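Local coordinates for LPXTG cell wall surface protein (PDB 4IGB), which is a cell-wall-anchored surface protein of Streptococcus gordonii, probably an adhesin, represented here by the two domains of its N-terminal region, at residues E10-G15 against V215-M220; N66-V71 against D158-K163. All blocks are in the same frame, centred on the assembly; numbering follows the deposited sequence.

Interaction 1 (E10-G15 against V215-M220); sequences EEIKNG and VNLRLM
Ile-12 and Arg-218 meet in the middle of a parallel strand pair that sets Glu-10 to Lys-13 beside Leu-217 to Met-220. Ile-12 N donates to Arg-218 O and Arg-218 N to Glu-10 O. The carbonyl oxygen of Ile-12 is gripped twice: Met-220 N donates to Ile-12 O at 2.8 Å, nearly straight, and Arg-218 NH1 reaches it at 3.0 Å from 73° out of the carbonyl plane. Bends at chi2 and chi3 turn the guanidinium back over the partner strand, where Glu-11 CB lies 3.7 Å above one face and Met-220 CG covers the other. Glu-11 OE2, 4.3 Å from Arg-218 NH2 and well out of the guanidinium plane, has no N-H of that group pointing at it; Gln-228 bridges the two instead, and Tyr-211 also binds Glu-11 OE2. On the other face of the sheet Ile-12 CG2 rests 3.8 Å from Leu-219 CD1. Toward Lys-13 and Glu-10 the contact is looser and more open to solvent: Lys-13 bends away, and a water lies within bonding distance of both Glu-10 OE2 and Asn-216 OD1. Ser-326 OG also bonds Glu-10 OE2, Arg-258 NH1 bonds Asn-216 OD1, and Asn-216 ND2 bonds Asn-260 OD1. Strand 10-14 edges a four-stranded mixed sheet; strand 215-221 pairs on its other side with strand 256-259, where Asn-216 and Leu-217 both face Arg-258 in a classic beta bulge.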
loop_
_atom_site.group_PDB
_atom_site.type_symbol
_atom_site.label_atom_id
_atom_site.label_comp_id
_atom_site.label_asym_id
_atom_site.label_seq_id
_atom_site.Cartn_x
_atom_site.Cartn_y
_atom_site.Cartn_z
ATOM N N GLU A 10 4.918 5.788 13.784
ATOM C CA GLU A 10 3.773 6.488 14.334
ATOM C C GLU A 10 2.598 5.518 14.430
ATOM O O GLU A 10 2.108 5.005 13.414
ATOM C CB GLU A 10 3.438 7.636 13.394
ATOM C CG GLU A 10 2.364 8.607 13.850
ATOM C CD GLU A 10 2.165 9.709 12.826
ATOM O OE1 GLU A 10 1.003 10.064 12.546
ATOM O OE2 GLU A 10 3.179 10.208 12.285
ATOM N N GLU A 11 2.161 5.233 15.649
ATOM C CA GLU A 11 0.960 4.421 15.842
ATOM C C GLU A 11 -0.200 5.252 16.379
ATOM O O GLU A 11 -0.076 6.000 17.370
ATOM C CB GLU A 11 1.233 3.220 16.754
ATOM C CG GLU A 11 2.255 2.237 16.164
ATOM C CD GLU A 11 2.635 1.149 17.136
ATOM O OE1 GLU A 11 2.854 1.461 18.316
ATOM O OE2 GLU A 11 2.723 -0.014 16.715
ATOM N N ILE A 12 -1.335 5.105 15.718
ATOM C CA ILE A 12 -2.498 5.909 16.044
ATOM C C ILE A 12 -3.690 5.015 16.347
ATOM O O ILE A 12 -3.932 4.018 15.657
ATOM C CB ILE A 12 -2.830 6.875 14.908
ATOM C CG1 ILE A 12 -1.645 7.837 14.689
ATOM C CG2 ILE A 12 -4.130 7.646 15.195
ATOM C CD1 ILE A 12 -1.798 8.729 13.481
ATOM N N LYS A 13 -4.401 5.353 17.416
ATOM C CA LYS A 13 -5.705 4.774 17.646
ATOM C C LYS A 13 -6.695 5.887 17.937
ATOM O O LYS A 13 -6.572 6.586 18.937
ATOM C CB LYS A 13 -5.673 3.759 18.788
ATOM C CG LYS A 13 -7.059 3.221 19.092
ATOM C CD LYS A 13 -7.023 1.815 19.635
ATOM C CE LYS A 13 -6.366 1.750 20.986
ATOM N NZ LYS A 13 -7.084 0.753 21.850
ATOM N N ASN A 14 -7.667 6.054 17.046
ATOM C CA ASN A 14 -8.597 7.177 17.100
ATOM C C ASN A 14 -9.957 6.792 16.496
ATOM O O ASN A 14 -10.212 5.612 16.227
ATOM C CB ASN A 14 -8.008 8.413 16.391
ATOM C CG ASN A 14 -7.882 8.221 14.892
ATOM O OD1 ASN A 14 -8.459 7.303 14.334
ATOM N ND2 ASN A 14 -7.122 9.088 14.235
ATOM N N GLY A 15 -10.812 7.786 16.278
ATOM C CA GLY A 15 -12.176 7.548 15.825
ATOM C C GLY A 15 -12.336 7.366 14.322
ATOM O O GLY A 15 -13.451 7.119 13.835
ATOM N N VAL A 215 7.548 0.096 8.588
ATOM C CA VAL A 215 6.239 0.746 8.573
ATOM C C VAL A 215 6.332 2.187 9.043
ATOM O O VAL A 215 6.978 2.493 10.048
ATOM C CB VAL A 215 5.212 -0.002 9.449
ATOM C CG1 VAL A 215 3.878 0.741 9.462
ATOM C CG2 VAL A 215 5.014 -1.413 8.951
ATOM N N ASN A 216 5.667 3.071 8.318
ATOM C CA ASN A 216 5.701 4.494 8.641
ATOM C C ASN A 216 4.596 4.877 9.631
ATOM O O ASN A 216 4.837 5.600 10.605
ATOM C CB ASN A 216 5.558 5.307 7.359
ATOM C CG ASN A 216 5.641 6.803 7.609
ATOM O OD1 ASN A 216 4.626 7.485 7.770
ATOM N ND2 ASN A 216 6.848 7.314 7.654
ATOM N N LEU A 217 3.392 4.360 9.388
ATOM C CA LEU A 217 2.205 4.708 10.182
ATOM C C LEU A 217 1.265 3.509 10.301
ATOM O O LEU A 217 0.981 2.813 9.305
ATOM C CB LEU A 217 1.472 5.885 9.526
ATOM C CG LEU A 217 0.342 6.636 10.254
ATOM C CD1 LEU A 217 0.148 8.009 9.612
ATOM C CD2 LEU A 217 -0.959 5.877 10.243
ATOM N N ARG A 218 0.788 3.266 11.512
ATOM C CA ARG A 218 -0.186 2.205 11.762
ATOM C C ARG A 218 -1.455 2.772 12.431
ATOM O O ARG A 218 -1.407 3.339 13.539
ATOM C CB ARG A 218 0.425 1.093 12.621
ATOM C CG ARG A 218 -0.512 -0.105 12.861
ATOM C CD ARG A 218 -0.698 -0.374 14.350
ATOM N NE ARG A 218 -1.385 0.732 15.024
ATOM C CZ ARG A 218 -1.768 0.697 16.298
ATOM N NH1 ARG A 218 -2.394 1.734 16.831
ATOM N NH2 ARG A 218 -1.531 -0.380 17.038
ATOM N N LEU A 219 -2.580 2.619 11.745
ATOM C CA LEU A 219 -3.830 3.188 12.201
ATOM C C LEU A 219 -4.786 2.115 12.722
ATOM O O LEU A 219 -5.099 1.152 12.011
ATOM C CB LEU A 219 -4.517 3.955 11.066
ATOM C CG LEU A 219 -5.925 4.473 11.409
ATOM C CD1 LEU A 219 -5.878 5.468 12.558
ATOM C CD2 LEU A 219 -6.628 5.068 10.172
ATOM N N MET A 220 -5.246 2.300 13.955
ATOM C CA MET A 220 -6.379 1.540 14.482
ATOM C C MET A 220 -7.561 2.452 14.807
ATOM O O MET A 220 -7.391 3.609 15.197
ATOM C CB MET A 220 -5.994 0.811 15.771
ATOM C CG MET A 220 -5.297 -0.531 15.575
ATOM S SD MET A 220 -4.834 -1.234 17.173
ATOM C CE MET A 220 -4.041 -2.751 16.632
HETATM O O HOH W 1 4.563 9.703 9.518
#

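Interaction 2 (N66-V71 against D158-K163); sequences NFTLKV and DYIMNK
Thr-68 and Ile-160 bury the most surface in a contact made by side chains alone, with no hydrogen bond passing between strand and loop. The extended end of Ile-160 crosses the threonine at a slant, its CD1 lying 3.8 Å from Thr-68 CG2. This is the methyl branch that is left to pack because chi1 of 70° sets Thr-68 OG1 between the backbone N and the carbonyl carbon, where the hydroxyl bonds to Asp-43. Asp-43 also holds the hydroxyl of Tyr-159, whose ring presents its edge to Thr-68 OG1, so one carboxylate ties strand and loop together through both groups. The same Ile-160 CD1 also meets Asn-66 OD1 at 3.8 Å, approaching from the opposite direction, while the amide nitrogen of Asn-66 is bonded to Glu-132. Strand 63-70 belongs to a six-stranded antiparallel sheet that faces an eight-stranded one as a beta sandwich, and Phe-67 and Leu-69 point between the two, onto strand 79-95. The loop 158-163 therefore covers the outer side of strand 63-70. Farther along, Val-71 is the third large contributor: its CG2 branch is met by the terminal methyl of Met-161, which an extended chain carries over to it. The modelled separation of Val-71 CG2 and Met-161 CE, 3.4 Å, is shorter than usual for two methyls and so doubtful in detail.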
loop_
_atom_site.group_PDB
_atom_site.type_symbol
_atom_site.label_atom_id
_atom_site.label_comp_id
_atom_site.label_asym_id
_atom_site.label_seq_id
_atom_site.Cartn_x
_atom_site.Cartn_y
_atom_site.Cartn_z
ATOM N N ASN A 66 -6.879 -20.641 -8.247
ATOM C CA ASN A 66 -6.630 -21.237 -6.944
ATOM C C ASN A 66 -5.248 -21.863 -6.890
ATOM O O ASN A 66 -4.796 -22.450 -7.868
ATOM C CB ASN A 66 -7.699 -22.293 -6.653
ATOM C CG ASN A 66 -7.722 -22.712 -5.204
ATOM O OD1 ASN A 66 -7.900 -23.890 -4.887
ATOM N ND2 ASN A 66 -7.530 -21.752 -4.313
ATOM N N PHE A 67 -4.575 -21.750 -5.749
ATOM C CA PHE A 67 -3.228 -22.317 -5.627
ATOM C C PHE A 67 -3.097 -23.211 -4.400
ATOM O O PHE A 67 -3.409 -22.800 -3.279
ATOM C CB PHE A 67 -2.171 -21.208 -5.568
ATOM C CG PHE A 67 -2.168 -20.294 -6.770
ATOM C CD1 PHE A 67 -1.194 -20.425 -7.756
ATOM C CD2 PHE A 67 -3.115 -19.285 -6.900
ATOM C CE1 PHE A 67 -1.164 -19.575 -8.860
ATOM C CE2 PHE A 67 -3.092 -18.419 -8.005
ATOM C CZ PHE A 67 -2.120 -18.569 -8.990
ATOM N N THR A 68 -2.632 -24.434 -4.619
ATOM C CA THR A 68 -2.418 -25.389 -3.529
ATOM C C THR A 68 -0.981 -25.950 -3.549
ATOM O O THR A 68 -0.289 -25.846 -4.560
ATOM C CB THR A 68 -3.437 -26.556 -3.587
ATOM O OG1 THR A 68 -3.140 -27.393 -4.712
ATOM C CG2 THR A 68 -4.860 -26.009 -3.746
ATOM N N LEU A 69 -0.557 -26.536 -2.427
ATOM C CA LEU A 69 0.766 -27.125 -2.291
ATOM C C LEU A 69 0.678 -28.649 -2.175
ATOM O O LEU A 69 -0.033 -29.172 -1.318
ATOM C CB LEU A 69 1.480 -26.547 -1.057
ATOM C CG LEU A 69 1.905 -25.074 -1.154
ATOM C CD1 LEU A 69 2.174 -24.489 0.233
ATOM C CD2 LEU A 69 3.129 -24.915 -2.066
ATOM N N LYS A 70 1.390 -29.354 -3.055
ATOM C CA LYS A 70 1.513 -30.802 -2.977
ATOM C C LYS A 70 2.329 -31.164 -1.745
ATOM O O LYS A 70 3.490 -30.789 -1.631
ATOM C CB LYS A 70 2.214 -31.349 -4.230
ATOM C CG LYS A 70 1.490 -31.053 -5.535
ATOM C CD LYS A 70 2.459 -30.936 -6.723
ATOM C CE LYS A 70 1.748 -30.410 -7.968
ATOM N NZ LYS A 70 2.555 -30.553 -9.211
ATOM N N VAL A 71 1.737 -31.903 -0.822
ATOM C CA VAL A 71 2.481 -32.321 0.356
ATOM C C VAL A 71 3.084 -33.717 0.175
ATOM O O VAL A 71 2.633 -34.501 -0.660
ATOM C CB VAL A 71 1.596 -32.299 1.602
ATOM C CG1 VAL A 71 1.106 -30.878 1.869
ATOM C CG2 VAL A 71 0.420 -33.230 1.415
ATOM N N ASP A 158 -11.245 -32.042 -5.973
ATOM C CA ASP A 158 -11.713 -32.331 -4.637
ATOM C C ASP A 158 -10.614 -33.086 -3.912
ATOM O O ASP A 158 -10.889 -33.984 -3.112
ATOM C CB ASP A 158 -13.002 -33.163 -4.703
ATOM C CG ASP A 158 -13.771 -33.155 -3.396
ATOM O OD1 ASP A 158 -13.502 -32.276 -2.555
ATOM O OD2 ASP A 158 -14.648 -34.024 -3.207
ATOM N N TYR A 159 -9.365 -32.718 -4.197
ATOM C CA TYR A 159 -8.220 -33.401 -3.591
ATOM C C TYR A 159 -7.546 -32.567 -2.507
ATOM O O TYR A 159 -6.509 -32.945 -1.957
ATOM C CB TYR A 159 -7.207 -33.827 -4.658
ATOM C CG TYR A 159 -6.871 -32.751 -5.660
ATOM C CD1 TYR A 159 -7.469 -32.733 -6.913
ATOM C CD2 TYR A 159 -5.960 -31.746 -5.348
ATOM C CE1 TYR A 159 -7.163 -31.743 -7.836
ATOM C CE2 TYR A 159 -5.648 -30.755 -6.257
ATOM C CZ TYR A 159 -6.250 -30.756 -7.499
ATOM O OH TYR A 159 -5.932 -29.768 -8.400
ATOM N N ILE A 160 -8.139 -31.428 -2.189
ATOM C CA ILE A 160 -7.529 -30.544 -1.213
ATOM C C ILE A 160 -7.860 -30.984 0.210
ATOM O O ILE A 160 -9.026 -31.139 0.566
ATOM C CB ILE A 160 -7.968 -29.091 -1.424
ATOM C CG1 ILE A 160 -7.845 -28.711 -2.900
ATOM C CG2 ILE A 160 -7.133 -28.179 -0.574
ATOM C CD1 ILE A 160 -8.350 -27.301 -3.197
ATOM N N MET A 161 -6.826 -31.187 1.018
ATOM C CA MET A 161 -7.007 -31.583 2.403
ATOM C C MET A 161 -7.717 -30.541 3.246
ATOM O O MET A 161 -7.472 -29.339 3.110
ATOM C CB MET A 161 -5.658 -31.883 3.044
ATOM C CG MET A 161 -4.923 -33.017 2.384
ATOM S SD MET A 161 -3.393 -33.361 3.261
ATOM C CE MET A 161 -2.674 -34.508 2.084
ATOM N N ASN A 162 -8.579 -31.024 4.140
ATOM C CA ASN A 162 -9.240 -30.183 5.131
ATOM C C ASN A 162 -8.675 -30.363 6.523
ATOM O O ASN A 162 -8.648 -31.480 7.041
ATOM C CB ASN A 162 -10.725 -30.526 5.199
ATOM C CG ASN A 162 -11.494 -29.934 4.077
ATOM O OD1 ASN A 162 -11.975 -28.802 4.175
ATOM N ND2 ASN A 162 -11.610 -30.679 2.983
ATOM N N LYS A 163 -8.254 -29.267 7.143
ATOM C CA LYS A 163 -7.825 -29.306 8.534
ATOM C C LYS A 163 -6.707 -30.320 8.787
ATOM O O LYS A 163 -6.707 -31.016 9.795
ATOM C CB LYS A 163 -9.026 -29.613 9.429
ATOM C CG LYS A 163 -10.243 -28.753 9.120
ATOM C CD LYS A 163 -11.438 -29.151 9.978
ATOM C CE LYS A 163 -12.572 -28.163 9.805
ATOM N NZ LYS A 163 -12.968 -28.052 8.375
#

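In the fold
Interactions 1 and 2 illustrate two ways of closing a long chain segment within one domain: by extending a sheet through backbone bonds, or by laying a loop over a sheet face. Interaction 2 is nested in the loop closed by interaction 1, yet their centres are about 37 Å apart and their nearest atoms about 25 Å, so they do not touch. Interaction 1 lies about 14 Å from the chain centre, and its Glu-10 bonds to Ser-326 and its Asn-216 touches Asn-414, both in the N2 domain. Interaction 2 lies farther out, about 29 Å from the chain centre. The sodium ion, bound by Asp-193, Asp-195 and Thr-243, takes ligands from neither contact.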